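Local coordinates for amino acid adenylation domain-containing protein (Bacillus stratosphericus LAMA 585, PDB 6ULY) that probably activates an alpha-keto acid as its acyl adenylate, serving as the adenylation domain of a nonribosomal depsipeptide synthetase module, at residues T357-S362 and E371-G376. Residues are numbered along the deposited sequence; the frame is centred on the assembly and turned at random.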
loop_
_atom_site.group_PDB
_atom_site.type_symbol
_atom_site.label_atom_id
_atom_site.label_comp_id
_atom_site.label_asym_id
_atom_site.label_seq_id
_atom_site.Cartn_x
_atom_site.Cartn_y
_atom_site.Cartn_z
ATOM N N THR A 357 -23.832 -17.801 -14.742
ATOM C CA THR A 357 -22.728 -18.619 -15.219
ATOM C C THR A 357 -22.379 -18.209 -16.641
ATOM O O THR A 357 -23.267 -18.012 -17.475
ATOM C CB THR A 357 -23.076 -20.112 -15.164
ATOM O OG1 THR A 357 -23.097 -20.548 -13.801
ATOM C CG2 THR A 357 -22.059 -20.938 -15.938
ATOM N N PHE A 358 -21.080 -18.078 -16.907
ATOM C CA PHE A 358 -20.598 -17.609 -18.196
ATOM C C PHE A 358 -19.417 -18.457 -18.643
ATOM O O PHE A 358 -18.790 -19.160 -17.847
ATOM C CB PHE A 358 -20.160 -16.139 -18.146
ATOM C CG PHE A 358 -21.218 -15.200 -17.648
ATOM C CD1 PHE A 358 -22.232 -14.770 -18.486
ATOM C CD2 PHE A 358 -21.189 -14.732 -16.344
ATOM C CE1 PHE A 358 -23.201 -13.895 -18.034
ATOM C CE2 PHE A 358 -22.154 -13.856 -15.887
ATOM C CZ PHE A 358 -23.162 -13.439 -16.733
ATOM N N GLU A 359 -19.112 -18.365 -19.933
ATOM C CA GLU A 359 -17.925 -19.013 -20.467
ATOM C C GLU A 359 -16.678 -18.308 -19.948
ATOM O O GLU A 359 -16.632 -17.078 -19.863
ATOM C CB GLU A 359 -17.950 -18.987 -21.995
ATOM C CG GLU A 359 -17.298 -20.191 -22.655
ATOM C CD GLU A 359 -18.169 -21.435 -22.598
ATOM O OE1 GLU A 359 -19.390 -21.298 -22.373
ATOM O OE2 GLU A 359 -17.633 -22.548 -22.781
ATOM N N GLU A 360 -15.664 -19.096 -19.580
ATOM C CA GLU A 360 -14.398 -18.509 -19.149
ATOM C C GLU A 360 -13.744 -17.708 -20.267
ATOM O O GLU A 360 -13.004 -16.755 -19.999
ATOM C CB GLU A 360 -13.444 -19.603 -18.661
ATOM C CG GLU A 360 -13.678 -20.035 -17.222
ATOM C CD GLU A 360 -12.674 -21.071 -16.743
ATOM O OE1 GLU A 360 -12.370 -21.089 -15.532
ATOM O OE2 GLU A 360 -12.188 -21.865 -17.577
ATOM N N THR A 361 -14.007 -18.073 -21.523
ATOM C CA THR A 361 -13.387 -17.374 -22.643
ATOM C C THR A 361 -13.886 -15.941 -22.764
ATOM O O THR A 361 -13.150 -15.068 -23.240
ATOM C CB THR A 361 -13.660 -18.133 -23.941
ATOM O OG1 THR A 361 -13.031 -19.420 -23.886
ATOM C CG2 THR A 361 -13.137 -17.354 -25.143
ATOM N N SER A 362 -15.120 -15.677 -22.337
ATOM C CA SER A 362 -15.766 -14.391 -22.554
ATOM C C SER A 362 -15.571 -13.416 -21.400
ATOM O O SER A 362 -16.162 -12.332 -21.417
ATOM C CB SER A 362 -17.262 -14.599 -22.801
ATOM O OG SER A 362 -17.889 -15.185 -21.673
ATOM N N GLU A 371 -24.267 -22.998 -19.512
ATOM C CA GLU A 371 -24.679 -23.924 -18.468
ATOM C C GLU A 371 -23.428 -24.429 -17.760
ATOM O O GLU A 371 -22.447 -24.798 -18.413
ATOM C CB GLU A 371 -25.482 -25.085 -19.056
ATOM C CG GLU A 371 -26.861 -24.680 -19.566
ATOM C CD GLU A 371 -27.978 -25.099 -18.627
ATOM O OE1 GLU A 371 -28.327 -26.299 -18.616
ATOM O OE2 GLU A 371 -28.500 -24.233 -17.894
ATOM N N ALA A 372 -23.460 -24.423 -16.429
ATOM C CA ALA A 372 -22.270 -24.748 -15.655
ATOM C C ALA A 372 -21.712 -26.106 -16.065
ATOM O O ALA A 372 -22.458 -27.064 -16.287
ATOM C CB ALA A 372 -22.590 -24.735 -14.159
ATOM N N ARG A 373 -20.387 -26.178 -16.170
ATOM C CA ARG A 373 -19.681 -27.388 -16.562
ATOM C C ARG A 373 -18.500 -27.602 -15.625
ATOM O O ARG A 373 -18.131 -26.722 -14.840
ATOM C CB ARG A 373 -19.198 -27.309 -18.016
ATOM C CG ARG A 373 -20.301 -27.039 -19.029
ATOM C CD ARG A 373 -19.773 -27.124 -20.450
ATOM N NE ARG A 373 -18.390 -26.656 -20.535
ATOM C CZ ARG A 373 -18.016 -25.445 -20.934
ATOM N NH1 ARG A 373 -16.727 -25.132 -20.959
ATOM N NH2 ARG A 373 -18.914 -24.546 -21.319
ATOM N N GLU A 374 -17.898 -28.790 -15.720
ATOM C CA GLU A 374 -16.777 -29.118 -14.845
ATOM C C GLU A 374 -15.632 -28.129 -15.024
ATOM O O GLU A 374 -14.981 -27.737 -14.047
ATOM C CB GLU A 374 -16.301 -30.546 -15.119
ATOM C CG GLU A 374 -17.424 -31.569 -15.213
ATOM C CD GLU A 374 -16.910 -32.993 -15.284
ATOM O OE1 GLU A 374 -16.831 -33.651 -14.224
ATOM O OE2 GLU A 374 -16.577 -33.451 -16.396
ATOM N N THR A 375 -15.371 -27.713 -16.263
ATOM C CA THR A 375 -14.324 -26.750 -16.561
ATOM C C THR A 375 -14.811 -25.804 -17.649
ATOM O O THR A 375 -15.728 -26.119 -18.413
ATOM C CB THR A 375 -13.023 -27.430 -17.019
ATOM O OG1 THR A 375 -13.271 -28.181 -18.216
ATOM C CG2 THR A 375 -12.486 -28.358 -15.936
ATOM N N GLY A 376 -14.180 -24.634 -17.714
ATOM C CA GLY A 376 -14.474 -23.661 -18.743
ATOM C C GLY A 376 -15.621 -22.720 -18.448
ATOM O O GLY A 376 -15.918 -21.856 -19.283
#
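E360 and G376 join the two segments through one backbone hydrogen bond, from E360 N to G376 O at 2.8 Å. It is nearly straight at the hydrogen, 169°, but the donor sits above the carbonyl plane. Segment 357-362 lies on strand 355-359, and G376 comes just before strand 377-381. G376 has a positive phi, a backbone conformation that suits glycine. The E360 side chain lies over G376: CG is 3.5 Å from G376 C, and OE2 reaches G376 CA. Its chain is extended beyond CG, with CD anti to CA (chi2 -177°).

Strands 355-359 and 377-381 form a two-stranded antiparallel sheet, and 371-376 belongs to the long loop linking them. Backbone bonds from F358 to V378 continue the pairing. The contact lies at the protein surface, its centre about 28 Å from the centre of the chain. Both segments belong to the AMP-binding enzyme family sequence.

E359 and R373 form a salt bridge across the loop. R373 NH2 meets E359 OE2 at 2.8 Å on the syn side, tilted out of the carboxylate plane. OE2 lies at the edge of the guanidinium, near its plane, and NH1 adds a weak bond to it. The two planes are 28° apart. Beyond this pair, T357 CG2 packs 3.8 Å from A372 N, while T357 OG1 bonds to S379 OG. On the E359 backbone, the carbonyl O accepts from both S362 N and S362 OG, which approach from the same face.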